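Local structure of Sec-alkyl sulfatase (Pseudomonas sp. dsm 6611, 2YHE) at the interface of chains A and B. The protein catalyses the enantioselective hydrolysis of (R)-secondary-alkyl sulfates with strict inversion of configuration, giving (S)-alcohols and sulfate, as a zinc-dependent homodimer of the metallo-beta-lactamase superfamily. Numbering follows the deposited sequence. Chains: chain A/B, Sec-alkyl sulfatase.

Contact 1: the interface of chains A and B. Residues chain A 558-559, 650, 652; chain B 385, 388-389.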
# COMPACT_ATOMS: atom_id res chain seq x y z
N ILE A 558 9.31 17.56 5.13
CA ILE A 558 8.43 17.54 3.98
C ILE A 558 8.43 18.91 3.34
O ILE A 558 8.57 19.01 2.13
CB ILE A 558 7.01 17.00 4.37
CG1 ILE A 558 7.10 15.49 4.73
CG2 ILE A 558 5.96 17.23 3.24
CD1 ILE A 558 6.07 14.98 5.64
N ARG A 559 8.31 19.96 4.16
CA ARG A 559 8.28 21.36 3.74
C ARG A 559 9.59 21.83 3.08
O ARG A 559 9.56 22.69 2.21
CB ARG A 559 7.91 22.27 4.93
CG ARG A 559 6.47 22.12 5.43
CD ARG A 559 6.11 23.14 6.51
NE ARG A 559 6.32 24.51 6.04
CZ ARG A 559 6.50 25.58 6.82
NH1 ARG A 559 6.50 25.45 8.14
NH2 ARG A 559 6.71 26.77 6.28
N ASP A 650 9.21 25.39 2.35
CA ASP A 650 8.12 25.73 1.43
C ASP A 650 6.82 25.89 2.21
O ASP A 650 6.70 25.40 3.34
CB ASP A 650 7.91 24.65 0.35
CG ASP A 650 8.99 24.51 -0.71
OD1 ASP A 650 9.59 25.54 -1.09
OD2 ASP A 650 9.17 23.38 -1.22
N PHE A 652 2.77 25.20 1.59
CA PHE A 652 1.85 24.57 0.65
C PHE A 652 0.53 25.34 0.56
O PHE A 652 -0.14 25.55 1.59
CB PHE A 652 1.60 23.09 1.01
CG PHE A 652 2.83 22.24 1.20
CD1 PHE A 652 3.70 22.01 0.15
CD2 PHE A 652 3.11 21.67 2.43
CE1 PHE A 652 4.84 21.20 0.32
CE2 PHE A 652 4.26 20.87 2.61
CZ PHE A 652 5.11 20.64 1.55
N ASN B 385 6.33 16.28 -0.47
CA ASN B 385 6.42 17.69 -0.77
C ASN B 385 5.61 17.97 -2.04
O ASN B 385 4.73 18.85 -2.03
CB ASN B 385 7.90 18.08 -0.98
CG ASN B 385 8.12 19.52 -1.41
OD1 ASN B 385 8.20 19.82 -2.60
ND2 ASN B 385 8.21 20.43 -0.44
N ASN B 388 1.73 17.25 -1.75
CA ASN B 388 1.08 18.39 -1.09
C ASN B 388 1.00 19.63 -1.99
O ASN B 388 0.21 20.52 -1.74
CB ASN B 388 1.73 18.69 0.26
CG ASN B 388 1.32 17.68 1.30
OD1 ASN B 388 0.12 17.33 1.45
ND2 ASN B 388 2.30 17.17 2.03
N LYS B 389 1.79 19.64 -3.07
CA LYS B 389 1.78 20.66 -4.10
C LYS B 389 0.74 20.33 -5.19
O LYS B 389 0.49 21.15 -6.08
CB LYS B 389 3.20 20.85 -4.70
CG LYS B 389 4.15 21.65 -3.78
CD LYS B 389 5.53 21.76 -4.39
CE LYS B 389 6.56 22.50 -3.56
NZ LYS B 389 7.91 22.40 -4.19
O HOH W 1 10.67 21.80 -2.98
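The phenyl ring of A:Phe652 carries B:Asn388 on one face, with CB 3.7 Å from the ring centroid in a CH-pi contact. The backbone O of A:Ile558 lies at the ring edge, in its plane. The ring and the amide of B:Asn385 are turned 65° apart, and ring atom CZ lies 4.0 Å from CA of B:Asn385. CG of B:Lys389 touches the ring at CD1.

The amide of B:Asn385 meets chain A through its nitrogen. ND2 of B:Asn385 donates to the backbone O of A:Ile558 at 3.0 Å, in the carbonyl plane. ND2 of B:Asn385 also donates to the carboxylate OD2 of A:Asp650 at 3.2 Å. OD2 accepts with its anti lone pair, the one away from the other carboxylate oxygen. Both acceptors lie close to the amide plane, which should fix the amide's rotation. With chi1 at 175°, CG points away from the backbone N of B:Asn385, and the amide reaches the end of A helix 549-559.

B:Lys389 is extended beyond CG. NZ of B:Lys389 donates to OD1 of B:Asn385 at 3.0 Å and makes a long, weak salt bridge to OD2 of A:Asp650. A water joins all three groups. Within chain A, A:Arg559 grips the backbone O of A:Asp650 side-on with NE and NH2, tying this loop to the helix.

The patch joins the end of B helix 362-388 to chain A and forms part of the homodimer interface.

Contact 2: the interface of chains A and B. Residues chain A 588, 593-595; chain B 338, 373-374, 377.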
# COMPACT_ATOMS: atom_id res chain seq x y z
N ARG A 588 21.59 17.61 4.92
CA ARG A 588 22.66 17.14 4.05
C ARG A 588 22.10 16.83 2.67
O ARG A 588 21.13 16.08 2.57
CB ARG A 588 23.30 15.87 4.66
CG ARG A 588 24.75 15.68 4.31
CD ARG A 588 25.35 14.53 5.09
NE ARG A 588 25.07 13.26 4.43
CZ ARG A 588 25.99 12.44 3.95
NH1 ARG A 588 27.28 12.71 4.10
NH2 ARG A 588 25.63 11.31 3.35
N THR A 593 16.97 15.18 8.11
CA THR A 593 16.83 14.05 9.03
C THR A 593 17.07 14.52 10.48
O THR A 593 17.74 15.55 10.71
CB THR A 593 17.71 12.86 8.63
OG1 THR A 593 19.08 13.25 8.65
CG2 THR A 593 17.34 12.29 7.27
N GLN A 594 16.50 13.80 11.44
CA GLN A 594 16.61 14.17 12.86
C GLN A 594 16.90 12.97 13.72
O GLN A 594 16.55 11.84 13.36
CB GLN A 594 15.33 14.87 13.35
CG GLN A 594 14.03 14.23 12.85
CD GLN A 594 12.84 14.52 13.70
OE1 GLN A 594 12.96 14.77 14.90
NE2 GLN A 594 11.67 14.40 13.10
N ARG A 595 17.51 13.22 14.88
CA ARG A 595 17.81 12.21 15.90
C ARG A 595 17.22 12.69 17.20
O ARG A 595 17.53 13.79 17.64
CB ARG A 595 19.33 11.91 16.03
CG ARG A 595 19.89 11.19 14.84
CD ARG A 595 21.29 10.71 15.10
NE ARG A 595 21.88 10.10 13.91
CZ ARG A 595 23.07 9.51 13.89
NH1 ARG A 595 23.80 9.43 14.99
NH2 ARG A 595 23.54 8.99 12.76
N ASP B 338 19.58 5.20 9.89
CA ASP B 338 20.12 6.19 10.83
C ASP B 338 20.33 5.59 12.20
O ASP B 338 21.37 5.81 12.81
CB ASP B 338 19.19 7.40 10.95
CG ASP B 338 19.90 8.69 11.38
OD1 ASP B 338 21.10 8.85 11.05
OD2 ASP B 338 19.22 9.57 11.93
N ARG B 373 20.64 6.45 4.04
CA ARG B 373 19.57 7.09 4.81
C ARG B 373 19.01 8.29 4.05
O ARG B 373 17.80 8.40 3.87
CB ARG B 373 20.13 7.54 6.17
CG ARG B 373 19.15 8.35 7.01
CD ARG B 373 19.89 9.28 7.93
NE ARG B 373 20.74 10.22 7.20
CZ ARG B 373 21.83 10.77 7.72
NH1 ARG B 373 22.20 10.48 8.96
NH2 ARG B 373 22.56 11.62 7.00
N ASP B 374 19.89 9.17 3.58
CA ASP B 374 19.48 10.36 2.84
C ASP B 374 18.70 10.04 1.58
O ASP B 374 17.68 10.68 1.34
CB ASP B 374 20.69 11.26 2.56
CG ASP B 374 21.27 11.95 3.80
OD1 ASP B 374 20.64 11.88 4.89
OD2 ASP B 374 22.34 12.57 3.68
N ALA B 377 15.13 8.87 2.73
CA ALA B 377 14.46 10.07 3.29
C ALA B 377 14.07 11.04 2.17
O ALA B 377 12.96 11.56 2.18
CB ALA B 377 15.35 10.76 4.30
O HOH W 2 19.93 14.01 6.27
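A:Arg588 reaches B:Asp374 along much of its length. CB of A:Arg588 lies 3.6 Å from the carboxylate OD2 of B:Asp374. CG and CD pass the same oxygen at longer range. The chain then bends at chi3 (84°), and NE comes to the oxygen. NE of A:Arg588 donates to OD2 of B:Asp374 at 2.9 Å, in a nearly straight salt-bridged hydrogen bond. The oxygen lies in the guanidinium plane and is met nearly along its C-O axis. Further out, CZ of A:Arg588 lies 3.7 Å and NH2 of A:Arg588 3.5 Å from OD2 of B:Asp374, so NE carries the bond. The guanidinium and carboxylate planes are 52° apart.

The other carboxylate oxygen, OD1 of B:Asp374, is held from its own chain. B:Arg373 grips it side-on with NE and NH2, both from the same face of the carboxylate. The remaining terminal nitrogen, NH1 of B:Arg373, bonds OD1 of B:Asp338 at 2.9 Å. One guanidinium thus bonds both acids, and this is likely to orient them towards chain A.

A:Arg595 extends from CG to NE and crosses B:Asp338 obliquely. NH2 of A:Arg595 donates to OD1 of B:Asp338 at 3.0 Å, while the bonds from NE to this carboxylate are weak. NH2 of A:Arg595 and NH1 of B:Arg373 reach OD1 from opposite faces of its plane. The shared carboxylate probably offsets their like charges.

A:Thr593 lies over the guanidinium of B:Arg373, with OG1 3.7 Å above its centre. At chi1 61° the hydroxyl OG1 sits between the backbone N and the carbonyl carbon. A water bridges it to OD1 of B:Asp374. The methyl CG2 of A:Thr593 packs against CB of B:Ala377 at 3.9 Å.

The chain A residues come from strands 581-588 and 591-596 in the alkyl sulfatase C-terminal region. Facing them are B helix 330-344, within the metallo-beta-lactamase family region, and B helix 362-388.

The C-alpha centres of contact 1 and contact 2 are about 18 Å apart. Both use B helix 362-388: contact 2 takes residues from its middle, and contact 1 takes its C-terminal end and the residue that follows. On chain A, both use the C-terminal region, through strands in contact 2 and a helix end and loop in contact 1. One long helix thus meets the partner at two separated places, which should limit its pivoting against chain A. Each contact has a twin with the chains exchanged, so the same surfaces serve twice in the two-fold symmetric homodimer.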